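Long-range contacts in aspartate-semialdehyde dehydrogenase (Cryptococcus neoformans var. neoformans JEC21, PDB 5CEF), which catalyses the NADPH-dependent reductive dephosphorylation of 4-phospho-L-aspartate to L-aspartate semialdehyde, the second step in making the aspartate family of amino acids: residues Ala35-Gly40 with Phe81-Val86; Val127-Pro132 with Tyr283-Gln288; Gly211-Ile216 with Val244-Thr249; Trp218-Ile223 with Lys240-Ser245; Ala321-Gly326 with Cys340-Val345. One frame throughout, in Å; residues are numbered along the deposited sequence.

Interaction 1: Ala35-Gly40 with Phe81-Val86; sequences ALHALG and FAECGV
Ala38 and Phe81 meet in a CH-pi contact: CB of Ala38 lies over one face of the phenyl ring, 3.7 Å from its centroid and displaced toward the rim, where CD1 and CE1 are its nearest atoms. The CB of Phe81 points away from the strand; chi1 of -78° sets CG anti to the carbonyl carbon, and the far side of the ring, CE1 and CZ, comes back to the strand. At the ring's edge, in its plane, the N of Gly40 is 3.7 Å from CZ. Phe81 also packs on Leu14 and meets Phe103 edge-to-face. The contact lies in the Rossmann-type NAD-binding domain: strand 34-40 pairs with strand 9-14 in the parallel sheet, and 81-86 leads into strand 86-89 on the far side of 9-14. A second apolar contact brings SG of Cys84 to 3.9 Å from CB of Ala38. The same sulfur stands at the edge of the His37 imidazole, 5.3 Å from its centroid. Polar groups approach only loosely, since NE2 of His37 and OE1 of Glu83 are 3.7 Å apart, without a hydrogen bond. OE1 lies in the imidazole plane, while the carboxylate as a whole is turned 83° against the ring.

Interaction 2: Val127-Pro132 with Tyr283-Gln288; sequences VPLVNP and YTCDAQ
Tyr283 reaches Leu129 with the tip of its side chain: OH donates a hydrogen bond of 2.6 Å to the backbone O of Leu129. The hydroxyl lies in the carbonyl plane, at a C=O...donor angle of 150°, and the acceptor in turn lies in the plane of the phenol ring. The same O is approached by CB of Cys285 at 3.4 Å. Cys285 SG packs at 3.9 Å against Leu129 CD2, its chi1 of 62° setting the sulfur between the backbone N and the carbonyl carbon. Further along, CG of Pro132 touches CB of Asp286 at 3.9 Å, and CB of Ala287 faces the O of Pro128.

Waters fill the next shell. Water 1 accepts from the N of Ala287 at 2.8 Å and donates to the O of Pro128; water 3 accepts from the N of Asp286 and water 4 donates to OD2 of Asp286, each with a weak bond to the O of Val130. Behind them, Val127 O takes the N-H groups of Val130 and Asn131, and OD1 of Asn131 accepts from the N of Val127 at 2.8 Å, folding 127-132 into a compact turn. Cys285 is the N-cap of helix 286-289, and OE1 of Gln288 accepts from its N at 2.8 Å, one half of a capping box. Ile359 of helix 349-362 packs on both Pro132 and Ala287.

Leu129 O thus takes the Tyr283 hydroxyl directly, whereas Pro128 O and, weakly, Val130 O reach the first helix amides through water, without direct backbone-to-backbone bonds between the two segments.

Interaction 3: Gly211-Ile216 with Val244-Thr249; sequences GEEDKI and VSATCT
Ile216 and Cys248 join a helix to a sheet in the dimerisation domain, where helix 212-224 lies against a face of strand 243-250, the edge strand of the mixed sheet within this chain. The short segments run closer to antiparallel than to parallel, at 147°, with their axes 7.6 Å apart at closest approach. Val244, Ala246 and Cys248 alternate along the strand as the residues facing the helix.

The main bump is SG of Cys248, which fits into a hollow made of three helix side chains. CD1 of Ile216 touches the sulfur at 3.6 Å, and CG atoms of Glu212 and Glu213 both come to 3.7 Å from it. One turn along the helix from Glu212, the other branch of Ile216 sits more loosely over Val244 and Ala246: its CG2 is 4.3 Å from both CG1 of Val244 and CB of Ala246.

Glu213 lays its chain, extended beyond CG, across the O of Ala246. Its OE2 accepts from the N of Cys248 at 2.9 Å, a fairly straight bond (158° at the hydrogen) on the anti side of the carboxylate and 27° out of its plane. OE2 also forms a salt bridge with Arg327 and OE1 one with Arg329, both of the second subunit, which probably stabilise the negative charge. Glu212 instead turns its polar end toward Ser159 and Gln186, its side chain about 6 Å from that of His257, the predicted proton acceptor. Water 5 closes a small bridge, donating to OE2 of Glu213 at 2.7 Å and to the O of Cys248.

Interaction 4: Trp218-Ile223 with Lys240-Ser245; sequences WETNKI and KQINVS
Asn221 and Ile242 bring the two backbones nearest, with 6.4 Å between their CA atoms, and toward Val244 the chains spread, the CA of Thr220 being 7.9 Å from that of Val244. The Asn221 side chain spans the gap and grips the main chain of a single residue with both ends of its amide. OD1 accepts from the N of Ile242 at 2.8 Å, the N-H pointing at the oxygen with a moderate bend (146°) and the donor tilted 17° from the plane of the side-chain carbonyl. ND2 donates to the O of Ile242 at 2.9 Å, straighter at 165°, nearly in the amide plane of Asn221 and on a lone pair of the carbonyl. The two bonds together fix the rotation of the amide, and they satisfy both polar groups of Ile242 just ahead of the point where the strand begins.

CB of Ile242 lies beside OD1 of Asn221 as a consequence of the bond to its N, and CB of Gln241 stands 3.9 Å from ND2 of Asn221 on the more exposed side. The polar end of Gln241 turns to the O of Leu236. Thr220 contributes its methyl, set anti to the backbone N: CG2 meets CG2 of Val244 at 4.1 Å and CD1 of Ile242 at 4.3 Å. Its hydroxyl bonds back to the O of Ile216 in the same helix, which leaves an apolar surface toward the strand.

Far from the annotated sites, the contact is helix-on-sheet packing of the dimerisation domain: helix 212-224 covers the beginning of strand 243-250, whose residues Asn243 and Ser245 pair with strand 177-186.

Interaction 5: Ala321-Gly326 with Cys340-Val345; sequences ACVSVG and CLIDNV
Ser324 and Leu341 form the hydrogen-bonded pair at the middle of this antiparallel ladder: Ser324 N donates to Leu341 O at 2.9 Å, and Leu341 N returns the bond to Ser324 O at 2.8 Å. A third backbone bond, 3.0 Å from Asp343 N to Cys322 O and nearly along the C=O axis, continues it past the end of the regular strand. The non-hydrogen-bonded pairs, Val323 with Ile342 and Val325 with Cys340, pack side chain to side chain on one face. There CG2 of Val323 lies 4.3 Å from CG1 of Ile342, and CG1 of Val325 lies 4.0 Å from CB of Cys340. Helix 158-174 covers this face, with Pro166 on both valines and Thr161 on Ile342.

Beyond Cys322 the contact is looser and is bridged by a single water among buried residues. Water 6 donates to Ala321 O at 2.7 Å and to OD2 of Asp343 at 2.9 Å. OD2 also takes the N of Asn316, while OD1 takes the N of Arg346.

The pairing is that of the beta hairpin 323-330/336-342, whose second strand ends beside the predicted active site: Ile342 packs on His257, the predicted proton acceptor, and Asn344 probably contributes to NADP(+) binding.

Interactions 3 and 4 are successive parts of one interface, sharing Val244 and Ser245 as helix 212-224 runs along strand 243-250, with centres 11 Å apart. Interaction 2 meets the far end of that helix, where Val130 CG1 touches Ile223 CG2 at 3.9 Å. Interaction 5 lies in the same mixed sheet as strand 243-250, its centre 18 Å from that of interaction 3. These two approach the catalytic centre from separate elements: the side chains of Glu212 and Ile342 are about 7 Å and 5 Å from that of Cys158, the predicted acyl-thioester residue. Interaction 1 stands apart in the NAD-binding domain, 35 Å between centres from interaction 3, with Leu39 about 7 Å, side chain to side chain, from Thr17 of the probable NADP(+) site.

Interaction 1: Ala35-Gly40 with Phe81-Val86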
# COMPACT_ATOMS: atom_id res chain seq x y z
N ALA A 35 37.28 -9.11 11.96
CA ALA A 35 37.39 -10.26 11.02
C ALA A 35 36.50 -11.41 11.49
O ALA A 35 36.64 -11.90 12.61
CB ALA A 35 38.84 -10.75 10.90
N LEU A 36 35.53 -11.78 10.65
CA LEU A 36 34.59 -12.82 10.97
C LEU A 36 35.34 -14.06 11.25
O LEU A 36 36.11 -14.51 10.41
CB LEU A 36 33.64 -13.05 9.81
CG LEU A 36 32.55 -12.00 9.69
CD1 LEU A 36 31.94 -12.04 8.29
CD2 LEU A 36 31.49 -12.17 10.78
N HIS A 37 35.18 -14.59 12.46
CA HIS A 37 35.95 -15.74 12.88
C HIS A 37 35.10 -16.91 13.37
O HIS A 37 35.50 -18.06 13.23
CB HIS A 37 36.93 -15.30 13.97
CG HIS A 37 37.93 -16.34 14.34
ND1 HIS A 37 38.88 -16.82 13.45
CD2 HIS A 37 38.11 -17.02 15.50
CE1 HIS A 37 39.60 -17.74 14.05
NE2 HIS A 37 39.16 -17.88 15.30
N ALA A 38 33.97 -16.63 14.03
CA ALA A 38 33.13 -17.68 14.64
C ALA A 38 31.65 -17.35 14.50
O ALA A 38 31.19 -16.31 14.99
CB ALA A 38 33.49 -17.86 16.09
N LEU A 39 30.92 -18.21 13.80
CA LEU A 39 29.48 -18.06 13.65
C LEU A 39 28.71 -19.06 14.51
O LEU A 39 29.05 -20.24 14.57
CB LEU A 39 29.12 -18.32 12.21
CG LEU A 39 29.92 -17.59 11.17
CD1 LEU A 39 29.26 -17.85 9.82
CD2 LEU A 39 29.95 -16.11 11.47
N GLY A 40 27.69 -18.59 15.21
CA GLY A 40 26.83 -19.47 16.01
C GLY A 40 25.40 -19.48 15.46
O GLY A 40 24.84 -18.44 15.16
N PHE A 81 35.34 -19.34 19.25
CA PHE A 81 34.77 -18.33 20.10
C PHE A 81 35.73 -17.84 21.15
O PHE A 81 35.83 -16.64 21.37
CB PHE A 81 33.44 -18.79 20.71
CG PHE A 81 32.28 -18.71 19.75
CD1 PHE A 81 31.88 -17.49 19.23
CD2 PHE A 81 31.61 -19.83 19.35
CE1 PHE A 81 30.83 -17.40 18.34
CE2 PHE A 81 30.53 -19.75 18.48
CZ PHE A 81 30.15 -18.54 17.95
N ALA A 82 36.48 -18.75 21.76
CA ALA A 82 37.45 -18.34 22.81
C ALA A 82 38.49 -17.32 22.33
O ALA A 82 39.07 -16.61 23.13
CB ALA A 82 38.13 -19.57 23.42
N GLU A 83 38.76 -17.27 21.03
CA GLU A 83 39.75 -16.33 20.46
C GLU A 83 39.13 -15.02 20.00
O GLU A 83 39.86 -14.12 19.57
CB GLU A 83 40.49 -16.94 19.25
CG GLU A 83 41.35 -18.15 19.56
CD GLU A 83 40.55 -19.44 19.51
OE1 GLU A 83 40.08 -19.81 18.37
OE2 GLU A 83 40.43 -20.06 20.61
N CYS A 84 37.80 -14.92 20.01
CA CYS A 84 37.14 -13.69 19.56
C CYS A 84 37.35 -12.59 20.55
O CYS A 84 37.21 -12.79 21.76
CB CYS A 84 35.66 -13.91 19.33
SG CYS A 84 35.32 -14.96 17.91
N GLY A 85 37.71 -11.41 20.04
CA GLY A 85 37.88 -10.22 20.86
C GLY A 85 36.57 -9.50 21.17
O GLY A 85 36.48 -8.78 22.18
N VAL A 86 35.59 -9.71 20.32
CA VAL A 86 34.21 -9.29 20.58
C VAL A 86 33.23 -10.27 19.90
O VAL A 86 33.49 -10.73 18.78
CB VAL A 86 33.98 -7.83 20.14
CG1 VAL A 86 34.49 -7.59 18.75
CG2 VAL A 86 32.51 -7.47 20.17

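Interaction 2: Val127-Pro132 with Tyr283-Gln288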
# COMPACT_ATOMS: atom_id res chain seq x y z
N VAL A 127 23.45 4.04 22.80
CA VAL A 127 23.23 4.55 21.46
C VAL A 127 24.53 5.21 21.07
O VAL A 127 24.92 6.20 21.67
CB VAL A 127 22.12 5.61 21.44
CG1 VAL A 127 22.02 6.29 20.07
CG2 VAL A 127 20.82 4.93 21.83
N PRO A 128 25.22 4.64 20.09
CA PRO A 128 26.59 5.09 19.79
C PRO A 128 26.74 6.57 19.48
O PRO A 128 27.81 7.12 19.70
CB PRO A 128 27.00 4.24 18.57
CG PRO A 128 25.71 3.65 18.04
CD PRO A 128 24.83 3.50 19.24
N LEU A 129 25.69 7.21 18.97
CA LEU A 129 25.77 8.65 18.67
C LEU A 129 25.34 9.54 19.83
O LEU A 129 25.18 10.79 19.64
CB LEU A 129 24.94 9.04 17.43
CG LEU A 129 25.14 8.17 16.19
CD1 LEU A 129 24.28 8.69 15.04
CD2 LEU A 129 26.62 8.12 15.81
N VAL A 130 25.23 8.94 21.02
CA VAL A 130 24.78 9.68 22.16
C VAL A 130 25.61 9.45 23.41
O VAL A 130 26.15 10.41 23.94
CB VAL A 130 23.34 9.34 22.49
CG1 VAL A 130 22.91 10.00 23.78
CG2 VAL A 130 22.43 9.78 21.36
N ASN A 131 25.71 8.20 23.89
CA ASN A 131 26.26 7.96 25.21
C ASN A 131 27.35 6.88 25.33
O ASN A 131 27.38 6.14 26.31
CB ASN A 131 25.12 7.63 26.15
CG ASN A 131 24.41 6.33 25.79
OD1 ASN A 131 24.28 6.00 24.61
ND2 ASN A 131 23.99 5.58 26.79
N PRO A 132 28.28 6.82 24.37
CA PRO A 132 29.41 5.92 24.54
C PRO A 132 30.27 6.18 25.80
O PRO A 132 30.96 5.27 26.27
CB PRO A 132 30.24 6.14 23.26
CG PRO A 132 29.85 7.48 22.75
CD PRO A 132 28.41 7.62 23.13
N TYR A 283 25.22 19.44 15.81
CA TYR A 283 25.48 18.35 16.73
C TYR A 283 26.55 17.40 16.19
O TYR A 283 26.46 16.93 15.05
CB TYR A 283 24.22 17.56 17.00
CG TYR A 283 24.41 16.34 17.93
CD1 TYR A 283 24.58 16.50 19.31
CD2 TYR A 283 24.33 15.04 17.46
CE1 TYR A 283 24.73 15.42 20.17
CE2 TYR A 283 24.50 13.97 18.34
CZ TYR A 283 24.70 14.19 19.69
OH TYR A 283 24.86 13.16 20.57
N THR A 284 27.56 17.14 17.00
CA THR A 284 28.57 16.15 16.68
C THR A 284 28.89 15.41 17.98
O THR A 284 28.78 16.00 19.08
CB THR A 284 29.86 16.78 16.14
OG1 THR A 284 30.54 17.42 17.21
CG2 THR A 284 29.58 17.83 15.05
N CYS A 285 29.25 14.13 17.87
CA CYS A 285 29.31 13.28 19.05
C CYS A 285 30.66 12.60 19.20
O CYS A 285 31.46 12.63 18.28
CB CYS A 285 28.20 12.23 18.97
SG CYS A 285 28.40 11.14 17.55
N ASP A 286 30.89 11.97 20.35
CA ASP A 286 32.17 11.31 20.62
C ASP A 286 32.60 10.39 19.49
O ASP A 286 33.77 10.37 19.10
CB ASP A 286 32.13 10.49 21.91
CG ASP A 286 32.09 11.34 23.17
OD1 ASP A 286 32.30 12.57 23.05
OD2 ASP A 286 31.86 10.77 24.27
N ALA A 287 31.66 9.64 18.94
CA ALA A 287 31.99 8.65 17.94
C ALA A 287 32.57 9.31 16.68
O ALA A 287 33.43 8.74 16.00
CB ALA A 287 30.77 7.82 17.59
N GLN A 288 32.07 10.49 16.34
CA GLN A 288 32.62 11.22 15.20
C GLN A 288 33.99 11.79 15.55
O GLN A 288 34.89 11.78 14.71
CB GLN A 288 31.67 12.36 14.80
CG GLN A 288 30.36 11.86 14.24
CD GLN A 288 29.34 12.97 14.12
OE1 GLN A 288 28.86 13.49 15.13
NE2 GLN A 288 28.98 13.32 12.86
O HOH W 1 29.17 9.48 20.16
O HOH W 2 26.82 13.11 22.15
O HOH W 3 28.82 11.23 22.17
O HOH W 4 29.37 10.00 24.89

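Interaction 3: Gly211-Ile216 with Val244-Thr249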
# COMPACT_ATOMS: atom_id res chain seq x y z
N GLY A 211 5.79 -3.94 23.96
CA GLY A 211 7.04 -3.56 24.64
C GLY A 211 7.72 -2.28 24.19
O GLY A 211 8.64 -1.83 24.84
N GLU A 212 7.25 -1.66 23.12
CA GLU A 212 8.00 -0.61 22.48
C GLU A 212 7.89 0.73 23.24
O GLU A 212 8.88 1.42 23.43
CB GLU A 212 7.53 -0.46 21.04
CG GLU A 212 8.48 0.30 20.14
CD GLU A 212 9.52 -0.59 19.45
OE1 GLU A 212 9.74 -1.72 19.91
OE2 GLU A 212 10.17 -0.13 18.48
N GLU A 213 6.69 1.07 23.70
CA GLU A 213 6.49 2.27 24.48
C GLU A 213 7.30 2.19 25.76
O GLU A 213 7.95 3.15 26.18
CB GLU A 213 5.01 2.46 24.78
CG GLU A 213 4.27 2.80 23.52
CD GLU A 213 2.77 2.57 23.59
OE1 GLU A 213 2.20 2.50 24.70
OE2 GLU A 213 2.16 2.54 22.49
N ASP A 214 7.21 1.05 26.42
CA ASP A 214 7.81 0.89 27.69
C ASP A 214 9.33 1.05 27.58
O ASP A 214 9.97 1.68 28.43
CB ASP A 214 7.42 -0.45 28.27
CG ASP A 214 8.01 -0.66 29.62
OD1 ASP A 214 7.81 0.21 30.50
OD2 ASP A 214 8.75 -1.64 29.79
N LYS A 215 9.89 0.51 26.51
CA LYS A 215 11.31 0.70 26.24
C LYS A 215 11.67 2.17 26.07
O LYS A 215 12.53 2.65 26.76
CB LYS A 215 11.72 -0.01 24.97
CG LYS A 215 11.83 -1.52 25.09
CD LYS A 215 12.38 -2.11 23.80
CE LYS A 215 12.48 -3.62 23.84
NZ LYS A 215 11.20 -4.29 23.53
N ILE A 216 10.98 2.89 25.19
CA ILE A 216 11.25 4.29 25.01
C ILE A 216 11.15 5.06 26.32
O ILE A 216 11.97 5.91 26.59
CB ILE A 216 10.33 4.95 23.93
CG1 ILE A 216 10.69 4.44 22.53
CG2 ILE A 216 10.50 6.46 23.89
CD1 ILE A 216 9.63 4.69 21.46
N VAL A 244 8.58 10.98 30.18
CA VAL A 244 8.37 10.55 28.82
C VAL A 244 7.08 9.75 28.67
O VAL A 244 6.82 8.84 29.45
CB VAL A 244 9.55 9.68 28.32
CG1 VAL A 244 9.40 9.42 26.83
CG2 VAL A 244 10.88 10.38 28.56
N SER A 245 6.29 10.09 27.64
CA SER A 245 5.09 9.32 27.33
C SER A 245 5.07 9.06 25.84
O SER A 245 5.09 10.01 25.05
CB SER A 245 3.85 10.09 27.76
OG SER A 245 2.67 9.38 27.52
N ALA A 246 4.97 7.79 25.48
CA ALA A 246 4.99 7.37 24.10
C ALA A 246 3.75 6.56 23.66
O ALA A 246 3.15 5.82 24.44
CB ALA A 246 6.21 6.52 23.86
N THR A 247 3.40 6.69 22.38
CA THR A 247 2.50 5.78 21.73
C THR A 247 3.23 5.34 20.47
O THR A 247 3.77 6.18 19.75
CB THR A 247 1.21 6.48 21.34
OG1 THR A 247 0.62 7.15 22.46
CG2 THR A 247 0.25 5.49 20.83
N CYS A 248 3.29 4.03 20.22
CA CYS A 248 4.07 3.49 19.11
C CYS A 248 3.17 2.75 18.18
O CYS A 248 2.39 1.88 18.60
CB CYS A 248 5.13 2.55 19.63
SG CYS A 248 6.43 3.39 20.56
N THR A 249 3.19 3.14 16.90
CA THR A 249 2.30 2.52 15.93
C THR A 249 3.10 1.95 14.81
O THR A 249 4.23 2.35 14.58
CB THR A 249 1.31 3.51 15.35
OG1 THR A 249 2.01 4.37 14.46
CG2 THR A 249 0.68 4.31 16.41
O HOH W 5 2.63 0.39 21.00

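Interaction 4: Trp218-Ile223 with Lys240-Ser245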
# COMPACT_ATOMS: atom_id res chain seq x y z
N TRP A 218 11.39 4.11 29.54
CA TRP A 218 12.37 3.82 30.56
C TRP A 218 13.76 4.15 30.05
O TRP A 218 14.57 4.79 30.74
CB TRP A 218 12.29 2.34 30.95
CG TRP A 218 13.01 2.10 32.20
CD1 TRP A 218 12.52 2.22 33.46
CD2 TRP A 218 14.40 1.77 32.34
NE1 TRP A 218 13.50 1.93 34.37
CE2 TRP A 218 14.68 1.67 33.71
CE3 TRP A 218 15.43 1.52 31.43
CZ2 TRP A 218 15.93 1.31 34.20
CZ3 TRP A 218 16.67 1.20 31.91
CH2 TRP A 218 16.91 1.08 33.28
N GLU A 219 14.07 3.69 28.84
CA GLU A 219 15.46 3.69 28.34
C GLU A 219 15.97 5.11 28.09
O GLU A 219 17.18 5.39 28.20
CB GLU A 219 15.59 2.84 27.09
CG GLU A 219 15.31 1.38 27.37
CD GLU A 219 15.47 0.47 26.16
OE1 GLU A 219 15.90 0.95 25.07
OE2 GLU A 219 15.12 -0.74 26.29
N THR A 220 15.06 6.02 27.75
CA THR A 220 15.48 7.38 27.43
C THR A 220 16.28 7.98 28.59
O THR A 220 17.28 8.68 28.34
CB THR A 220 14.27 8.23 27.07
OG1 THR A 220 13.73 7.75 25.84
CG2 THR A 220 14.62 9.69 26.95
N ASN A 221 15.86 7.72 29.84
CA ASN A 221 16.52 8.31 31.02
C ASN A 221 17.85 7.67 31.34
O ASN A 221 18.84 8.35 31.65
CB ASN A 221 15.60 8.29 32.23
CG ASN A 221 14.69 9.53 32.29
OD1 ASN A 221 15.14 10.68 32.20
ND2 ASN A 221 13.44 9.30 32.48
N LYS A 222 17.93 6.37 31.13
CA LYS A 222 19.24 5.73 31.17
C LYS A 222 20.22 6.27 30.13
O LYS A 222 21.35 6.64 30.46
CB LYS A 222 19.10 4.22 30.99
CG LYS A 222 20.43 3.52 31.25
CD LYS A 222 20.24 2.06 31.57
CE LYS A 222 21.59 1.38 31.71
NZ LYS A 222 21.49 -0.10 31.97
N ILE A 223 19.78 6.34 28.88
CA ILE A 223 20.65 6.75 27.77
C ILE A 223 21.07 8.22 27.83
O ILE A 223 22.21 8.56 27.47
CB ILE A 223 19.98 6.48 26.39
CG1 ILE A 223 19.81 4.98 26.21
CG2 ILE A 223 20.76 7.06 25.22
CD1 ILE A 223 18.78 4.60 25.17
N LYS A 240 16.34 14.86 38.60
CA LYS A 240 15.25 15.41 37.77
C LYS A 240 15.08 14.61 36.50
O LYS A 240 15.62 14.96 35.45
CB LYS A 240 15.69 16.78 37.27
CG LYS A 240 15.09 18.03 37.81
CD LYS A 240 14.74 18.02 39.24
CE LYS A 240 14.20 19.40 39.59
NZ LYS A 240 14.68 19.84 40.91
N GLN A 241 14.41 13.48 36.60
CA GLN A 241 14.28 12.60 35.45
C GLN A 241 13.36 13.22 34.40
O GLN A 241 12.42 13.91 34.73
CB GLN A 241 13.69 11.24 35.86
CG GLN A 241 14.66 10.43 36.69
CD GLN A 241 14.23 8.98 36.87
OE1 GLN A 241 13.17 8.71 37.40
NE2 GLN A 241 15.04 8.06 36.38
N ILE A 242 13.62 12.90 33.14
CA ILE A 242 12.74 13.31 32.05
C ILE A 242 11.42 12.55 32.15
O ILE A 242 11.40 11.35 32.30
CB ILE A 242 13.36 13.01 30.66
CG1 ILE A 242 14.73 13.67 30.51
CG2 ILE A 242 12.45 13.51 29.56
CD1 ILE A 242 15.48 13.19 29.28
N ASN A 243 10.32 13.24 32.01
CA ASN A 243 9.03 12.60 31.90
C ASN A 243 8.68 12.27 30.48
O ASN A 243 8.47 13.19 29.68
CB ASN A 243 7.98 13.54 32.40
CG ASN A 243 7.58 13.20 33.78
OD1 ASN A 243 6.62 12.41 34.00
ND2 ASN A 243 8.33 13.74 34.75
N VAL A 244 8.58 10.98 30.18
CA VAL A 244 8.37 10.55 28.82
C VAL A 244 7.08 9.75 28.67
O VAL A 244 6.82 8.84 29.45
CB VAL A 244 9.55 9.68 28.32
CG1 VAL A 244 9.40 9.42 26.83
CG2 VAL A 244 10.88 10.38 28.56
N SER A 245 6.29 10.09 27.64
CA SER A 245 5.09 9.32 27.33
C SER A 245 5.07 9.06 25.84
O SER A 245 5.09 10.01 25.05
CB SER A 245 3.85 10.09 27.76
OG SER A 245 2.67 9.38 27.52

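Interaction 5: Ala321-Gly326 with Cys340-Val345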
# COMPACT_ATOMS: atom_id res chain seq x y z
N ALA A 321 24.39 10.36 6.70
CA ALA A 321 23.45 10.80 7.73
C ALA A 321 22.29 9.83 7.89
O ALA A 321 21.74 9.34 6.92
CB ALA A 321 22.93 12.20 7.45
N CYS A 322 21.93 9.59 9.15
CA CYS A 322 21.03 8.53 9.52
C CYS A 322 19.77 9.00 10.26
O CYS A 322 18.76 8.31 10.20
CB CYS A 322 21.78 7.46 10.32
SG CYS A 322 22.62 6.32 9.19
N VAL A 323 19.83 10.18 10.91
CA VAL A 323 18.71 10.78 11.58
C VAL A 323 18.44 12.17 11.02
O VAL A 323 19.36 12.93 10.78
CB VAL A 323 18.97 10.88 13.07
CG1 VAL A 323 17.80 11.52 13.81
CG2 VAL A 323 19.26 9.48 13.62
N SER A 324 17.17 12.49 10.77
CA SER A 324 16.84 13.83 10.32
C SER A 324 15.62 14.33 11.03
O SER A 324 14.91 13.56 11.66
CB SER A 324 16.71 13.91 8.80
OG SER A 324 15.89 12.90 8.24
N VAL A 325 15.41 15.63 10.98
CA VAL A 325 14.30 16.31 11.64
C VAL A 325 13.78 17.45 10.78
O VAL A 325 14.51 17.96 9.92
CB VAL A 325 14.72 16.91 13.00
CG1 VAL A 325 15.32 15.84 13.91
CG2 VAL A 325 15.77 17.97 12.77
N GLY A 326 12.55 17.87 11.06
CA GLY A 326 11.85 18.84 10.24
C GLY A 326 10.63 19.34 10.99
O GLY A 326 10.39 18.90 12.12
N CYS A 340 10.81 13.71 13.39
CA CYS A 340 12.12 13.10 13.16
C CYS A 340 11.98 11.82 12.36
O CYS A 340 10.92 11.20 12.34
CB CYS A 340 12.82 12.81 14.51
SG CYS A 340 11.97 11.72 15.68
N LEU A 341 13.08 11.40 11.78
CA LEU A 341 13.13 10.23 10.97
C LEU A 341 14.43 9.52 11.20
O LEU A 341 15.48 10.15 11.16
CB LEU A 341 13.05 10.60 9.50
CG LEU A 341 13.29 9.46 8.51
CD1 LEU A 341 12.18 8.42 8.58
CD2 LEU A 341 13.38 10.04 7.10
N ILE A 342 14.37 8.20 11.34
CA ILE A 342 15.58 7.38 11.34
C ILE A 342 15.50 6.36 10.24
O ILE A 342 14.51 5.65 10.09
CB ILE A 342 15.86 6.67 12.67
CG1 ILE A 342 17.17 5.89 12.57
CG2 ILE A 342 14.75 5.73 13.05
CD1 ILE A 342 17.61 5.31 13.89
N ASP A 343 16.56 6.34 9.46
CA ASP A 343 16.80 5.34 8.45
C ASP A 343 17.23 4.08 9.17
O ASP A 343 18.41 3.85 9.40
CB ASP A 343 17.91 5.84 7.51
CG ASP A 343 18.11 4.99 6.29
OD1 ASP A 343 17.72 3.80 6.26
OD2 ASP A 343 18.63 5.54 5.31
N ASN A 344 16.27 3.23 9.50
CA ASN A 344 16.58 2.01 10.23
C ASN A 344 17.30 0.92 9.45
O ASN A 344 17.75 -0.08 10.04
CB ASN A 344 15.32 1.46 10.84
CG ASN A 344 14.29 1.06 9.79
OD1 ASN A 344 14.04 1.77 8.82
ND2 ASN A 344 13.67 -0.07 10.01
N VAL A 345 17.42 1.11 8.14
CA VAL A 345 18.22 0.20 7.34
C VAL A 345 19.69 0.58 7.51
O VAL A 345 20.51 -0.27 7.86
CB VAL A 345 17.81 0.22 5.83
CG1 VAL A 345 18.83 -0.53 4.96
CG2 VAL A 345 16.42 -0.40 5.65
O HOH W 6 19.84 8.15 5.38